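Dot/Icm T4SS effector (PDB 4HFV) is a putative effector of the Dot/Icm type IV secretion system of Legionella pneumophila, probably delivered into host cells, of unknown molecular activity. Local coordinates at residues Ile60-Asn65 with Lys151-Ile156; Met2-Val7 with Ala124-Ala129; Glu10-Ser15 with Ile108-Asn113. All blocks are in the same frame, centred on the assembly; numbering follows the deposited sequence.

Contact 1 (Ile60-Asn65 with Lys151-Ile156)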
loop_
_atom_site.group_PDB
_atom_site.type_symbol
_atom_site.label_atom_id
_atom_site.label_comp_id
_atom_site.label_asym_id
_atom_site.label_seq_id
_atom_site.Cartn_x
_atom_site.Cartn_y
_atom_site.Cartn_z
ATOM N N ILE A 60 -19.755 9.639 10.566
ATOM C CA ILE A 60 -19.883 10.199 11.895
ATOM C C ILE A 60 -20.580 9.271 12.895
ATOM O O ILE A 60 -20.121 9.106 14.024
ATOM C CB ILE A 60 -20.634 11.538 11.824
ATOM C CG1 ILE A 60 -19.709 12.643 11.285
ATOM C CG2 ILE A 60 -21.145 11.887 13.161
ATOM C CD1 ILE A 60 -20.492 13.891 10.727
ATOM N N GLU A 61 -21.695 8.661 12.488
ATOM C CA GLU A 61 -22.405 7.675 13.333
ATOM C C GLU A 61 -21.469 6.503 13.738
ATOM O O GLU A 61 -21.479 6.006 14.881
ATOM C CB GLU A 61 -23.610 7.135 12.538
ATOM C CG GLU A 61 -24.530 6.133 13.277
ATOM C CD GLU A 61 -25.478 5.369 12.323
ATOM O OE1 GLU A 61 -25.646 5.785 11.160
ATOM O OE2 GLU A 61 -26.057 4.337 12.724
ATOM N N LEU A 62 -20.668 6.033 12.801
ATOM C CA LEU A 62 -19.846 4.847 13.068
ATOM C C LEU A 62 -18.691 5.218 14.008
ATOM O O LEU A 62 -18.384 4.502 14.968
ATOM C CB LEU A 62 -19.336 4.213 11.761
ATOM C CG LEU A 62 -20.397 3.522 10.865
ATOM C CD1 LEU A 62 -19.830 3.178 9.475
ATOM C CD2 LEU A 62 -20.977 2.299 11.531
ATOM N N LEU A 63 -18.056 6.348 13.743
ATOM C CA LEU A 63 -17.006 6.817 14.645
ATOM C C LEU A 63 -17.549 7.063 16.052
ATOM O O LEU A 63 -16.908 6.692 17.036
ATOM C CB LEU A 63 -16.325 8.062 14.064
ATOM C CG LEU A 63 -15.550 7.795 12.775
ATOM C CD1 LEU A 63 -15.155 9.030 12.070
ATOM C CD2 LEU A 63 -14.272 6.911 13.041
ATOM N N ASP A 64 -18.737 7.671 16.139
ATOM C CA ASP A 64 -19.382 7.920 17.420
ATOM C C ASP A 64 -19.565 6.610 18.192
ATOM O O ASP A 64 -19.376 6.577 19.386
ATOM C CB ASP A 64 -20.755 8.552 17.234
ATOM C CG ASP A 64 -20.692 10.043 16.888
ATOM O OD1 ASP A 64 -19.585 10.608 16.804
ATOM O OD2 ASP A 64 -21.781 10.657 16.700
ATOM N N ASN A 65 -19.915 5.538 17.484
ATOM C CA ASN A 65 -20.104 4.211 18.088
ATOM C C ASN A 65 -18.804 3.427 18.235
ATOM O O ASN A 65 -18.819 2.275 18.694
ATOM C CB ASN A 65 -21.011 3.348 17.219
ATOM C CG ASN A 65 -22.425 3.869 17.104
ATOM O OD1 ASN A 65 -22.879 4.697 17.890
ATOM N ND2 ASN A 65 -23.147 3.351 16.112
ATOM N N LYS A 151 -24.027 -6.977 7.008
ATOM C CA LYS A 151 -24.562 -5.630 7.116
ATOM C C LYS A 151 -23.576 -4.640 6.513
ATOM O O LYS A 151 -22.439 -4.571 6.946
ATOM C CB LYS A 151 -24.862 -5.288 8.576
ATOM C CG LYS A 151 -26.139 -5.942 9.076
ATOM C CD LYS A 151 -26.427 -5.663 10.544
ATOM C CE LYS A 151 -27.646 -6.463 11.019
ATOM N NZ LYS A 151 -28.897 -6.016 10.345
ATOM N N GLN A 152 -24.028 -3.885 5.513
ATOM C CA GLN A 152 -23.183 -2.931 4.805
ATOM C C GLN A 152 -23.634 -1.492 5.112
ATOM O O GLN A 152 -24.492 -0.951 4.427
ATOM C CB GLN A 152 -23.267 -3.200 3.301
ATOM C CG GLN A 152 -22.623 -4.493 2.862
ATOM C CD GLN A 152 -21.119 -4.420 2.871
ATOM O OE1 GLN A 152 -20.531 -3.474 2.356
ATOM N NE2 GLN A 152 -20.481 -5.436 3.428
ATOM N N PRO A 153 -23.047 -0.865 6.144
ATOM C CA PRO A 153 -23.501 0.496 6.472
ATOM C C PRO A 153 -23.298 1.486 5.300
ATOM O O PRO A 153 -23.965 2.526 5.228
ATOM C CB PRO A 153 -22.612 0.871 7.660
ATOM C CG PRO A 153 -21.393 -0.108 7.591
ATOM C CD PRO A 153 -21.970 -1.348 7.040
ATOM N N PHE A 154 -22.362 1.183 4.399
ATOM C CA PHE A 154 -22.073 2.080 3.288
ATOM C C PHE A 154 -22.744 1.703 1.972
ATOM O O PHE A 154 -22.386 2.249 0.929
ATOM C CB PHE A 154 -20.562 2.279 3.104
ATOM C CG PHE A 154 -19.936 3.092 4.185
ATOM C CD1 PHE A 154 -19.280 2.483 5.238
ATOM C CD2 PHE A 154 -20.082 4.487 4.191
ATOM C CE1 PHE A 154 -18.735 3.219 6.270
ATOM C CE2 PHE A 154 -19.535 5.243 5.220
ATOM C CZ PHE A 154 -18.859 4.618 6.264
ATOM N N ALA A 155 -23.716 0.793 2.020
ATOM C CA ALA A 155 -24.553 0.506 0.859
ATOM C C ALA A 155 -25.593 1.637 0.718
ATOM O O ALA A 155 -26.732 1.525 1.109
ATOM C CB ALA A 155 -25.231 -0.874 0.998
ATOM N N ILE A 156 -25.140 2.729 0.138
ATOM C CA ILE A 156 -25.864 3.971 0.077
ATOM C C ILE A 156 -26.093 4.206 -1.405
ATOM O O ILE A 156 -25.179 3.968 -2.247
ATOM C CB ILE A 156 -24.988 5.083 0.678
ATOM C CG1 ILE A 156 -24.845 4.904 2.195
ATOM C CG2 ILE A 156 -25.527 6.511 0.302
ATOM C CD1 ILE A 156 -23.619 5.743 2.818
#

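Contact 2 (Met2-Val7 with Ala124-Ala129)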
loop_
_atom_site.group_PDB
_atom_site.type_symbol
_atom_site.label_atom_id
_atom_site.label_comp_id
_atom_site.label_asym_id
_atom_site.label_seq_id
_atom_site.Cartn_x
_atom_site.Cartn_y
_atom_site.Cartn_z
HETATM N N MSE A 2 5.108 23.421 5.166
HETATM C CA MSE A 2 3.614 23.375 5.063
HETATM C C MSE A 2 3.076 22.032 5.573
HETATM O O MSE A 2 3.380 20.988 4.997
HETATM C CB MSE A 2 3.173 23.580 3.606
HETATM C CG MSE A 2 1.653 23.722 3.411
HETATM SE SE MSE A 2 1.047 23.589 1.539
HETATM C CE MSE A 2 1.266 21.667 1.261
ATOM N N SER A 3 2.261 22.074 6.632
ATOM C CA SER A 3 1.728 20.877 7.275
ATOM C C SER A 3 0.286 21.120 7.712
ATOM O O SER A 3 -0.130 22.264 7.883
ATOM C CB SER A 3 2.557 20.535 8.508
ATOM O OG SER A 3 2.466 19.154 8.789
ATOM N N PHE A 4 -0.464 20.050 7.942
ATOM C CA PHE A 4 -1.862 20.187 8.314
ATOM C C PHE A 4 -2.110 19.693 9.735
ATOM O O PHE A 4 -1.787 18.556 10.080
ATOM C CB PHE A 4 -2.738 19.393 7.355
ATOM C CG PHE A 4 -4.205 19.474 7.659
ATOM C CD1 PHE A 4 -4.895 20.690 7.511
ATOM C CD2 PHE A 4 -4.904 18.358 8.065
ATOM C CE1 PHE A 4 -6.248 20.778 7.779
ATOM C CE2 PHE A 4 -6.248 18.424 8.326
ATOM C CZ PHE A 4 -6.936 19.646 8.198
ATOM N N GLU A 5 -2.716 20.544 10.554
ATOM C CA GLU A 5 -3.156 20.111 11.854
ATOM C C GLU A 5 -4.594 19.547 11.765
ATOM O O GLU A 5 -5.536 20.225 11.266
ATOM C CB GLU A 5 -3.062 21.271 12.850
ATOM C CG GLU A 5 -2.975 20.813 14.303
ATOM C CD GLU A 5 -3.071 21.978 15.286
ATOM O OE1 GLU A 5 -2.030 22.341 15.871
ATOM O OE2 GLU A 5 -4.182 22.526 15.467
ATOM N N LEU A 6 -4.796 18.318 12.238
ATOM C CA LEU A 6 -6.148 17.772 12.215
ATOM C C LEU A 6 -7.110 18.612 13.070
ATOM O O LEU A 6 -6.777 19.004 14.182
ATOM C CB LEU A 6 -6.188 16.322 12.705
ATOM C CG LEU A 6 -5.446 15.291 11.869
ATOM C CD1 LEU A 6 -5.435 13.966 12.616
ATOM C CD2 LEU A 6 -6.097 15.136 10.508
ATOM N N VAL A 7 -8.305 18.878 12.554
ATOM C CA VAL A 7 -9.318 19.536 13.372
ATOM C C VAL A 7 -9.848 18.528 14.395
ATOM O O VAL A 7 -10.199 17.425 14.015
ATOM C CB VAL A 7 -10.525 20.025 12.526
ATOM C CG1 VAL A 7 -11.553 20.749 13.433
ATOM C CG2 VAL A 7 -10.066 20.951 11.404
ATOM N N ALA A 124 -1.132 11.046 2.676
ATOM C CA ALA A 124 -0.923 9.605 2.713
ATOM C C ALA A 124 -1.486 9.041 4.026
ATOM O O ALA A 124 -2.209 8.063 4.013
ATOM C CB ALA A 124 0.543 9.225 2.546
ATOM N N ASP A 125 -1.146 9.654 5.149
ATOM C CA ASP A 125 -1.661 9.180 6.451
ATOM C C ASP A 125 -3.204 9.279 6.518
ATOM O O ASP A 125 -3.890 8.342 6.971
ATOM C CB ASP A 125 -1.013 9.975 7.591
ATOM C CG ASP A 125 0.499 9.778 7.668
ATOM O OD1 ASP A 125 1.026 8.779 7.123
ATOM O OD2 ASP A 125 1.168 10.638 8.267
HETATM N N MSE A 126 -3.760 10.414 6.076
HETATM C CA MSE A 126 -5.199 10.588 6.097
HETATM C C MSE A 126 -5.943 9.587 5.233
HETATM O O MSE A 126 -6.890 8.920 5.713
HETATM C CB MSE A 126 -5.572 12.036 5.708
HETATM C CG MSE A 126 -4.971 13.040 6.699
HETATM SE SE MSE A 126 -4.997 14.902 6.069
HETATM C CE MSE A 126 -6.861 14.837 6.133
ATOM N N TYR A 127 -5.574 9.498 3.956
ATOM C CA TYR A 127 -6.304 8.621 3.058
ATOM C C TYR A 127 -6.110 7.149 3.436
ATOM O O TYR A 127 -7.010 6.326 3.231
ATOM C CB TYR A 127 -5.878 8.787 1.604
ATOM C CG TYR A 127 -6.250 10.116 0.973
ATOM C CD1 TYR A 127 -7.385 10.810 1.358
ATOM C CD2 TYR A 127 -5.453 10.661 -0.036
ATOM C CE1 TYR A 127 -7.707 12.018 0.770
ATOM C CE2 TYR A 127 -5.767 11.854 -0.633
ATOM C CZ TYR A 127 -6.905 12.526 -0.226
ATOM O OH TYR A 127 -7.235 13.720 -0.829
ATOM N N SER A 128 -4.947 6.813 3.961
ATOM C CA SER A 128 -4.737 5.455 4.418
ATOM C C SER A 128 -5.705 5.134 5.568
ATOM O O SER A 128 -6.361 4.077 5.585
ATOM C CB SER A 128 -3.266 5.250 4.806
ATOM O OG SER A 128 -3.038 3.947 5.269
ATOM N N ALA A 129 -5.821 6.063 6.524
ATOM C CA ALA A 129 -6.689 5.849 7.678
ATOM C C ALA A 129 -8.131 5.744 7.207
ATOM O O ALA A 129 -8.881 4.896 7.692
ATOM C CB ALA A 129 -6.529 6.975 8.752
#

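Contact 3 (Glu10-Ser15 with Ile108-Asn113)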
loop_
_atom_site.group_PDB
_atom_site.type_symbol
_atom_site.label_atom_id
_atom_site.label_comp_id
_atom_site.label_asym_id
_atom_site.label_seq_id
_atom_site.Cartn_x
_atom_site.Cartn_y
_atom_site.Cartn_z
ATOM N N GLU A 10 -14.883 16.376 17.599
ATOM C CA GLU A 10 -16.224 16.890 17.960
ATOM C C GLU A 10 -16.549 18.177 17.216
ATOM O O GLU A 10 -17.672 18.366 16.724
ATOM C CB GLU A 10 -16.367 17.091 19.444
ATOM C CG GLU A 10 -16.373 15.776 20.248
ATOM C CD GLU A 10 -17.525 14.834 19.862
ATOM O OE1 GLU A 10 -18.634 15.331 19.583
ATOM O OE2 GLU A 10 -17.323 13.590 19.851
ATOM N N LYS A 11 -15.561 19.063 17.155
ATOM C CA LYS A 11 -15.705 20.337 16.492
ATOM C C LYS A 11 -16.006 20.130 15.012
ATOM O O LYS A 11 -16.957 20.734 14.467
ATOM C CB LYS A 11 -14.442 21.160 16.660
ATOM C CG LYS A 11 -14.583 22.576 16.156
ATOM C CD LYS A 11 -13.343 23.008 15.454
ATOM C CE LYS A 11 -12.848 24.333 15.968
ATOM N NZ LYS A 11 -13.303 25.482 15.124
ATOM N N LEU A 12 -15.260 19.241 14.360
ATOM C CA LEU A 12 -15.448 18.995 12.934
ATOM C C LEU A 12 -16.810 18.378 12.655
ATOM O O LEU A 12 -17.489 18.747 11.691
ATOM C CB LEU A 12 -14.309 18.084 12.383
ATOM C CG LEU A 12 -14.382 17.816 10.880
ATOM C CD1 LEU A 12 -14.458 19.078 10.031
ATOM C CD2 LEU A 12 -13.186 16.951 10.431
ATOM N N LYS A 13 -17.190 17.405 13.476
ATOM C CA LYS A 13 -18.502 16.793 13.409
ATOM C C LYS A 13 -19.560 17.881 13.468
ATOM O O LYS A 13 -20.495 17.900 12.685
ATOM C CB LYS A 13 -18.687 15.862 14.605
ATOM C CG LYS A 13 -20.072 15.375 14.784
ATOM C CD LYS A 13 -20.275 14.539 16.048
ATOM C CE LYS A 13 -21.766 14.117 16.148
ATOM N NZ LYS A 13 -22.071 13.087 17.211
ATOM N N GLY A 14 -19.404 18.781 14.430
ATOM C CA GLY A 14 -20.340 19.879 14.588
ATOM C C GLY A 14 -20.421 20.779 13.365
ATOM O O GLY A 14 -21.514 21.137 12.915
ATOM N N SER A 15 -19.288 21.145 12.780
ATOM C CA SER A 15 -19.383 22.113 11.699
ATOM C C SER A 15 -19.856 21.422 10.439
ATOM O O SER A 15 -20.544 22.032 9.635
ATOM C CB SER A 15 -18.061 22.882 11.480
ATOM O OG SER A 15 -17.085 22.021 11.016
ATOM N N ILE A 108 -13.603 25.766 5.183
ATOM C CA ILE A 108 -13.748 26.397 6.496
ATOM C C ILE A 108 -13.712 25.382 7.647
ATOM O O ILE A 108 -13.019 25.599 8.615
ATOM C CB ILE A 108 -15.076 27.218 6.630
ATOM C CG1 ILE A 108 -15.180 28.348 5.580
ATOM C CG2 ILE A 108 -15.196 27.796 8.015
ATOM C CD1 ILE A 108 -14.087 29.317 5.649
ATOM N N SER A 109 -14.445 24.284 7.532
ATOM C CA SER A 109 -14.521 23.296 8.606
ATOM C C SER A 109 -13.139 22.729 8.900
ATOM O O SER A 109 -12.785 22.456 10.043
ATOM C CB SER A 109 -15.467 22.155 8.238
ATOM O OG SER A 109 -16.826 22.570 8.264
ATOM N N LEU A 110 -12.366 22.563 7.847
ATOM C CA LEU A 110 -11.029 21.994 7.944
ATOM C C LEU A 110 -9.955 23.050 8.354
ATOM O O LEU A 110 -8.829 22.713 8.633
ATOM C CB LEU A 110 -10.692 21.330 6.628
ATOM C CG LEU A 110 -11.422 20.012 6.315
ATOM C CD1 LEU A 110 -11.210 19.533 4.880
ATOM C CD2 LEU A 110 -10.983 18.927 7.330
ATOM N N ASP A 111 -10.331 24.320 8.346
ATOM C CA ASP A 111 -9.428 25.431 8.669
ATOM C C ASP A 111 -8.231 25.470 7.726
ATOM O O ASP A 111 -7.113 25.836 8.121
ATOM C CB ASP A 111 -8.982 25.434 10.139
ATOM C CG ASP A 111 -8.388 26.797 10.574
ATOM O OD1 ASP A 111 -8.883 27.858 10.110
ATOM O OD2 ASP A 111 -7.407 26.800 11.334
ATOM N N LEU A 112 -8.498 25.185 6.458
ATOM C CA LEU A 112 -7.464 25.177 5.458
ATOM C C LEU A 112 -7.067 26.581 5.037
ATOM O O LEU A 112 -7.908 27.464 4.830
ATOM C CB LEU A 112 -7.908 24.367 4.231
ATOM C CG LEU A 112 -8.034 22.858 4.424
ATOM C CD1 LEU A 112 -8.789 22.292 3.235
ATOM C CD2 LEU A 112 -6.663 22.199 4.560
ATOM N N ASN A 113 -5.758 26.773 4.916
ATOM C CA ASN A 113 -5.179 28.065 4.527
ATOM C C ASN A 113 -3.762 27.842 3.996
ATOM O O ASN A 113 -3.234 26.709 4.030
ATOM C CB ASN A 113 -5.184 29.064 5.697
ATOM C CG ASN A 113 -4.362 28.581 6.897
ATOM O OD1 ASN A 113 -3.144 28.415 6.807
ATOM N ND2 ASN A 113 -5.029 28.362 8.027
HETATM O O HOH W 1 -14.784 22.346 12.101
#

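Contact 1 (Ile60-Asn65 with Lys151-Ile156)
A single methyl group, CD1 of Leu-62, makes every close side-chain contact between 60-65 and 151-156. It meets Phe-154 and Pro-153, the two central residues of a type I beta turn that runs from Gln-152 to Ala-155. The contact therefore joins the last turn of helix 49-64 to a loop of this all-helical chain, the one between helix 120-136 and helix 161-188. It is small and apolar, with 109 Å² buried in total.

The turn is closed by Ala-155 N bonding to Gln-152 O at 3.1 Å. It sets Pro-153 and Phe-154 against the helix. An inverse gamma turn centred on Ala-155 follows it, with a weak bond from Ile-156 N to Phe-154 O. In Phe-154, CG lies anti to the carbonyl carbon (chi1 -71°). This sends the ring back toward the helix, although its CB does not point there.

Other parts of the chain pack against the group. Phe-133 of helix 120-136 touches both Leu-62 and Phe-154. His-137, just after that helix, touches Leu-62, Pro-153 and Phe-154.

The methyl reaches the phenyl ring obliquely, at its outer end. Leu-62 CD1 is 3.4 Å from Phe-154 CE1, and on the proline side it is 4.0 Å from Pro-153 CB.

Contact 2 (Met2-Val7 with Ala124-Ala129)
CG of Phe-4 is trans to its backbone N (chi1 -180°), and this carries the ring from the N-terminal segment toward helix 120-136. Met-126, a selenomethionine, answers from the helix. Its CG is anti to the carbonyl carbon, and its chain runs out extended as far as the selenium before bending at the end (chi3 65°). The bend turns the methyl CE to lie along the Phe-4 ring, with Leu-6 to one side. Selenium and methyl both lie beside the ring, and the methyl also reaches Leu-6.

The selenium makes the closest approach to the aromatic ring. Met-126 SE is 4.0 Å from Phe-4 CD2 and 5.0 Å from the centroid of the Phe-4 ring. It stands 58° off the ring normal, an oblique approach. This is a Met-aromatic contact, here with selenium in place of sulfur. The two side chains cross at about a right angle. Leu-6 is the looser partner: its CD2 is 4.5 Å from Met-126 CE. Phe-4 and Leu-6 both direct their CB atoms toward the helix, while Glu-5 between them is exposed.

Polar bonds outside the pair hold the extended segment in place. Phe-4 N bonds to Asp-122 OD2 on the same helix as Met-126, and Glu-5 N bonds to Asn-116 OD1.

The contact packs the segment before helix 9-27 onto helix 120-136. Helix 70-90 adjoins both sides, with Asn-78 against Phe-4 and Leu-6, and Ala-79 against Met-126. On helix 120-136, Asp-125 forms a salt bridge to Arg-145 of the second subunit, while Tyr-127 packs on helix 161-188.

Contact 3 (Glu10-Ser15 with Ile108-Asn113)
The polar part joins Ser-15 of helix 9-27 to Ser-109 of helix 101-109. Their hydroxyls are hydrogen-bonded, with Ser-15 OG 2.8 Å from Ser-109 OG. Ser-15 OG sits between its own N and carbonyl carbon (chi1 67°), facing Ser-109. Ser-109 OG also bonds to Ser-105 O, one turn earlier in its helix.

A water adds a second link. It lies 2.6 Å from Ser-15 OG and donates to Ser-109 O at 2.9 Å. Side chain and carbonyl of Ser-109 are thus both tied to one hydroxyl, the second through the water.

The apolar part is made by Leu-12, one turn before Ser-15. Leu-12 CD1 rests 3.7 Å from Ser-109 CB. Leu-110 CD2 comes near both methyls of Leu-12, and is 4.3 Å from Leu-12 CD2. Leu-77 and Asn-78 of helix 70-90 also touch Leu-12.

The backbone bond from Asp-111 N to Ile-108 O, 3.0 Å, belongs to the end of helix 101-109. Asp-111 has a positive phi (59°) and leaves the helical path. This is a Schellman motif, a common helix C-terminal stop, here placed where the chain turns away from helix 9-27.

How the contacts relate
Contacts 2 and 3 are close neighbours, with centres 14 Å apart. They touch where Phe-4 CE1 packs 3.5 Å from Leu-112 CD2, and where Val-7 CG2 lies 3.4 Å from Ser-109 O. The centres of contacts 1 and 3 are 20 Å apart, yet a salt bridge, Asp-64 OD2 to Lys-13 NZ at 2.5 Å, ties helix 49-64 to helix 9-27. Contacts 1 and 2 do not touch. Helix 120-136 carries one side of contact 2 and flanks contact 1 through Phe-133. Ser-169, His-173 and Arg-176 bind succinate in a structure of this protein, though not in this chain. The side chain of Met-126 is about 10 Å from that of Arg-176; contacts 1 and 3 lie away.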